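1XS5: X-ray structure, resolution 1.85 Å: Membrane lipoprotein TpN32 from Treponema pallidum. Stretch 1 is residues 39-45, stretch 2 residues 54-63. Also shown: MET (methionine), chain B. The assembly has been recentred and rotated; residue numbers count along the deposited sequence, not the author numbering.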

# COMPACT_ATOMS: atom_id res chain seq x y z
N ASN A 39 -2.89 -5.48 -11.35
CA ASN A 39 -3.97 -5.02 -10.50
C ASN A 39 -4.13 -5.80 -9.25
O ASN A 39 -3.67 -6.94 -9.17
CB ASN A 39 -5.30 -4.89 -11.24
CG ASN A 39 -5.87 -6.20 -11.66
OD1 ASN A 39 -6.63 -6.85 -10.91
ND2 ASN A 39 -5.54 -6.61 -12.88
N TYR A 40 -4.73 -5.15 -8.26
CA TYR A 40 -4.89 -5.76 -6.94
C TYR A 40 -5.63 -7.11 -6.89
O TYR A 40 -5.18 -8.08 -6.22
CB TYR A 40 -5.60 -4.78 -5.99
CG TYR A 40 -4.95 -3.42 -5.74
CD1 TYR A 40 -3.57 -3.22 -5.85
CD2 TYR A 40 -5.73 -2.34 -5.28
CE1 TYR A 40 -2.98 -1.97 -5.49
CE2 TYR A 40 -5.15 -1.08 -4.93
CZ TYR A 40 -3.78 -0.91 -5.03
OH TYR A 40 -3.24 0.28 -4.58
N VAL A 41 -6.76 -7.19 -7.57
CA VAL A 41 -7.55 -8.40 -7.53
C VAL A 41 -6.85 -9.58 -8.18
O VAL A 41 -6.84 -10.69 -7.63
CB VAL A 41 -8.93 -8.13 -8.18
CG1 VAL A 41 -9.73 -9.44 -8.30
CG2 VAL A 41 -9.70 -7.09 -7.31
N ALA A 42 -6.22 -9.33 -9.32
CA ALA A 42 -5.52 -10.42 -10.00
C ALA A 42 -4.41 -11.05 -9.16
O ALA A 42 -4.12 -12.27 -9.23
CB ALA A 42 -4.96 -9.88 -11.32
N LEU A 43 -3.74 -10.22 -8.37
CA LEU A 43 -2.66 -10.73 -7.53
C LEU A 43 -3.19 -11.67 -6.45
O LEU A 43 -2.57 -12.67 -6.13
CB LEU A 43 -1.94 -9.55 -6.83
CG LEU A 43 -0.85 -8.84 -7.66
CD1 LEU A 43 -0.69 -7.36 -7.29
CD2 LEU A 43 0.46 -9.60 -7.39
N ASN A 44 -4.30 -11.29 -5.82
CA ASN A 44 -4.84 -12.16 -4.78
C ASN A 44 -5.53 -13.41 -5.34
O ASN A 44 -5.44 -14.49 -4.75
CB ASN A 44 -5.80 -11.38 -3.86
CG ASN A 44 -5.03 -10.57 -2.78
OD1 ASN A 44 -3.97 -10.98 -2.35
ND2 ASN A 44 -5.61 -9.45 -2.35
N GLU A 45 -6.21 -13.27 -6.48
CA GLU A 45 -6.84 -14.42 -7.08
C GLU A 45 -5.77 -15.44 -7.54
O GLU A 45 -6.01 -16.64 -7.51
CB GLU A 45 -7.70 -13.99 -8.27
CG GLU A 45 -8.92 -13.17 -7.87
CD GLU A 45 -9.86 -12.85 -9.05
OE1 GLU A 45 -9.40 -12.76 -10.22
OE2 GLU A 45 -11.08 -12.68 -8.80
N MET A 54 2.99 -16.90 -3.19
CA MET A 54 2.78 -15.75 -2.33
C MET A 54 2.71 -14.47 -3.10
O MET A 54 2.94 -14.45 -4.30
CB MET A 54 3.93 -15.68 -1.30
CG MET A 54 5.29 -15.45 -1.87
SD MET A 54 6.71 -16.15 -0.83
CE MET A 54 7.28 -17.55 -1.78
N ASN A 55 2.33 -13.38 -2.43
CA ASN A 55 2.37 -12.10 -3.10
C ASN A 55 2.82 -11.07 -2.13
O ASN A 55 2.81 -11.30 -0.91
CB ASN A 55 1.05 -11.69 -3.82
CG ASN A 55 -0.13 -11.45 -2.92
OD1 ASN A 55 -0.04 -10.84 -1.81
ND2 ASN A 55 -1.32 -11.88 -3.41
N PHE A 56 3.29 -9.96 -2.68
CA PHE A 56 3.81 -8.91 -1.81
C PHE A 56 3.43 -7.54 -2.38
O PHE A 56 4.14 -6.97 -3.22
CB PHE A 56 5.33 -9.08 -1.67
CG PHE A 56 6.01 -8.02 -0.79
CD1 PHE A 56 5.44 -7.63 0.42
CD2 PHE A 56 7.20 -7.47 -1.14
CE1 PHE A 56 6.10 -6.70 1.23
CE2 PHE A 56 7.84 -6.56 -0.33
CZ PHE A 56 7.28 -6.19 0.85
N PHE A 57 2.29 -7.01 -1.94
CA PHE A 57 1.85 -5.70 -2.45
C PHE A 57 0.81 -4.96 -1.61
O PHE A 57 0.52 -3.82 -1.90
CB PHE A 57 1.21 -5.86 -3.84
CG PHE A 57 -0.23 -6.36 -3.78
CD1 PHE A 57 -0.51 -7.70 -3.53
CD2 PHE A 57 -1.29 -5.47 -3.97
CE1 PHE A 57 -1.85 -8.16 -3.49
CE2 PHE A 57 -2.62 -5.91 -3.93
CZ PHE A 57 -2.90 -7.26 -3.70
N GLN A 58 0.27 -5.61 -0.56
CA GLN A 58 -0.83 -5.01 0.17
C GLN A 58 -0.64 -4.99 1.68
O GLN A 58 0.32 -5.58 2.19
CB GLN A 58 -2.09 -5.84 -0.13
CG GLN A 58 -2.09 -7.23 0.63
CD GLN A 58 -3.02 -8.31 0.01
OE1 GLN A 58 -4.21 -8.13 -0.10
NE2 GLN A 58 -2.44 -9.42 -0.37
N HIS A 59 -1.59 -4.35 2.36
CA HIS A 59 -1.58 -4.34 3.83
C HIS A 59 -2.73 -5.27 4.32
O HIS A 59 -3.53 -5.75 3.52
CB HIS A 59 -1.70 -2.90 4.37
CG HIS A 59 -2.74 -2.07 3.69
ND1 HIS A 59 -4.08 -2.38 3.69
CD2 HIS A 59 -2.64 -0.88 3.05
CE1 HIS A 59 -4.76 -1.43 3.08
NE2 HIS A 59 -3.90 -0.51 2.69
N VAL A 60 -2.80 -5.55 5.63
CA VAL A 60 -3.83 -6.45 6.11
C VAL A 60 -5.30 -6.04 5.86
O VAL A 60 -6.13 -6.90 5.53
CB VAL A 60 -3.60 -6.84 7.62
CG1 VAL A 60 -4.74 -7.72 8.10
CG2 VAL A 60 -2.29 -7.65 7.74
N PRO A 61 -5.66 -4.74 6.05
CA PRO A 61 -7.05 -4.35 5.80
C PRO A 61 -7.44 -4.65 4.34
O PRO A 61 -8.56 -5.03 4.06
CB PRO A 61 -7.04 -2.84 6.10
CG PRO A 61 -6.10 -2.74 7.26
CD PRO A 61 -4.94 -3.68 6.82
N HIS A 62 -6.51 -4.49 3.40
CA HIS A 62 -6.81 -4.78 2.00
C HIS A 62 -7.06 -6.28 1.80
O HIS A 62 -7.98 -6.67 1.12
CB HIS A 62 -5.67 -4.27 1.10
CG HIS A 62 -5.94 -4.48 -0.35
ND1 HIS A 62 -5.63 -5.64 -1.01
CD2 HIS A 62 -6.57 -3.69 -1.26
CE1 HIS A 62 -6.04 -5.56 -2.26
NE2 HIS A 62 -6.63 -4.39 -2.43
N MET A 63 -6.21 -7.10 2.39
CA MET A 63 -6.30 -8.56 2.33
C MET A 63 -7.64 -9.01 2.93
O MET A 63 -8.34 -9.89 2.38
CB MET A 63 -5.14 -9.16 3.13
CG MET A 63 -5.02 -10.66 2.98
SD MET A 63 -3.89 -11.38 4.18
CE MET A 63 -4.85 -11.17 5.75
N MET B . 1.75 -0.22 -0.99
CA MET B . 0.33 0.18 -0.69
C MET B . 0.19 1.07 0.56
O MET B . -0.53 2.10 0.50
CB MET B . -0.55 -1.08 -0.50
CG MET B . -2.02 -0.75 -0.49
SD MET B . -3.11 -2.17 -0.22
CE MET B . -3.08 -2.87 -1.93
OXT MET B . 0.79 0.71 1.60

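This is a largely buried contact between one helix and a strand-turn-helix segment, in which a network of amide hydrogen bonds lies beside an aromatic cluster that helps hold the bound methionine.

Stretch 1 supplies the first turns of a helix, residues 40-45. Asn39 sits at its N-cap position and makes a capping bond, with Ala42 N donating to Asn39 OD1 at 3.0 Å. Three residues of this helix, Tyr40, Leu43 and Asn44, meet stretch 2. The CA-to-CB bonds of Val41 and Glu45 point away.

Asn44 is the centre of the polar network. Its CA-to-CB bond points sideways, but the end of the side chain comes nearer to stretch 2. Asn44 OD1 accepts two hydrogen bonds, from Asn55 ND2 at 3.0 Å and from Gln58 NE2 at 2.9 Å. Asn44 ND2 donates to Gln58 OE1 at 3.0 Å, and the angle at the hydrogen is 170°. Asn44 and Gln58 are therefore joined amide to amide, each giving one bond and taking one. This pairing matches donors to acceptors for two buried side chains.

The network extends in both directions from this pair. Gln58 OE1 also accepts from His62 ND1 at 3.0 Å, a nearly straight bond that ties the imidazole to the amide pair. Asn55 ND2 makes a second, weak bond to the backbone at Leu43 O, 3.1 Å away. One amide group thus reaches both the main chain and a side chain of the helix. Gln58 NE2 also donates weakly to Asn55 OD1 at 3.1 Å.

Phe57 lies at a corner in the chain and has its CA-to-CB bond directed toward the helix. Leu43 covers one face of its ring. Leu43 CD1 is 3.7 Å from the centroid of the Phe57 ring and 12° off its normal, which makes a CH-pi contact. Leu43 CB also packs against Phe57 CE1 at 3.6 Å. Asn44 OD1 is near the plane of the same ring, at its edge, 3.7 Å from Phe57 CE1.

Tyr40 CD1 approaches Phe57 CE2 to 3.4 Å. The planes of the Tyr40 and Phe57 rings are at 30°, but their centroids are 5.7 Å apart. The rings are slid apart and barely overlap. Tyr40 also meets His62, with Tyr40 CD2 3.6 Å from His62 NE2. That pair is oblique, with planes at 74°.

The end of the methionine side chain packs against this cluster, and MET CB lies 3.3 Å from Phe57 O. MET CE lies over one face of the Tyr40 ring, 3.7 Å from Tyr40 CE1, and over one face of the His62 ring. MET SD lies over one face of the His59 ring, 3.4 Å from His59 NE2. His59 is also an N-cap residue: His62 N donates to His59 ND1 at 3.2 Å. The same ring thus caps the second helix and borders the ligand sulfur. The contact buries 367 Å², both sides summed.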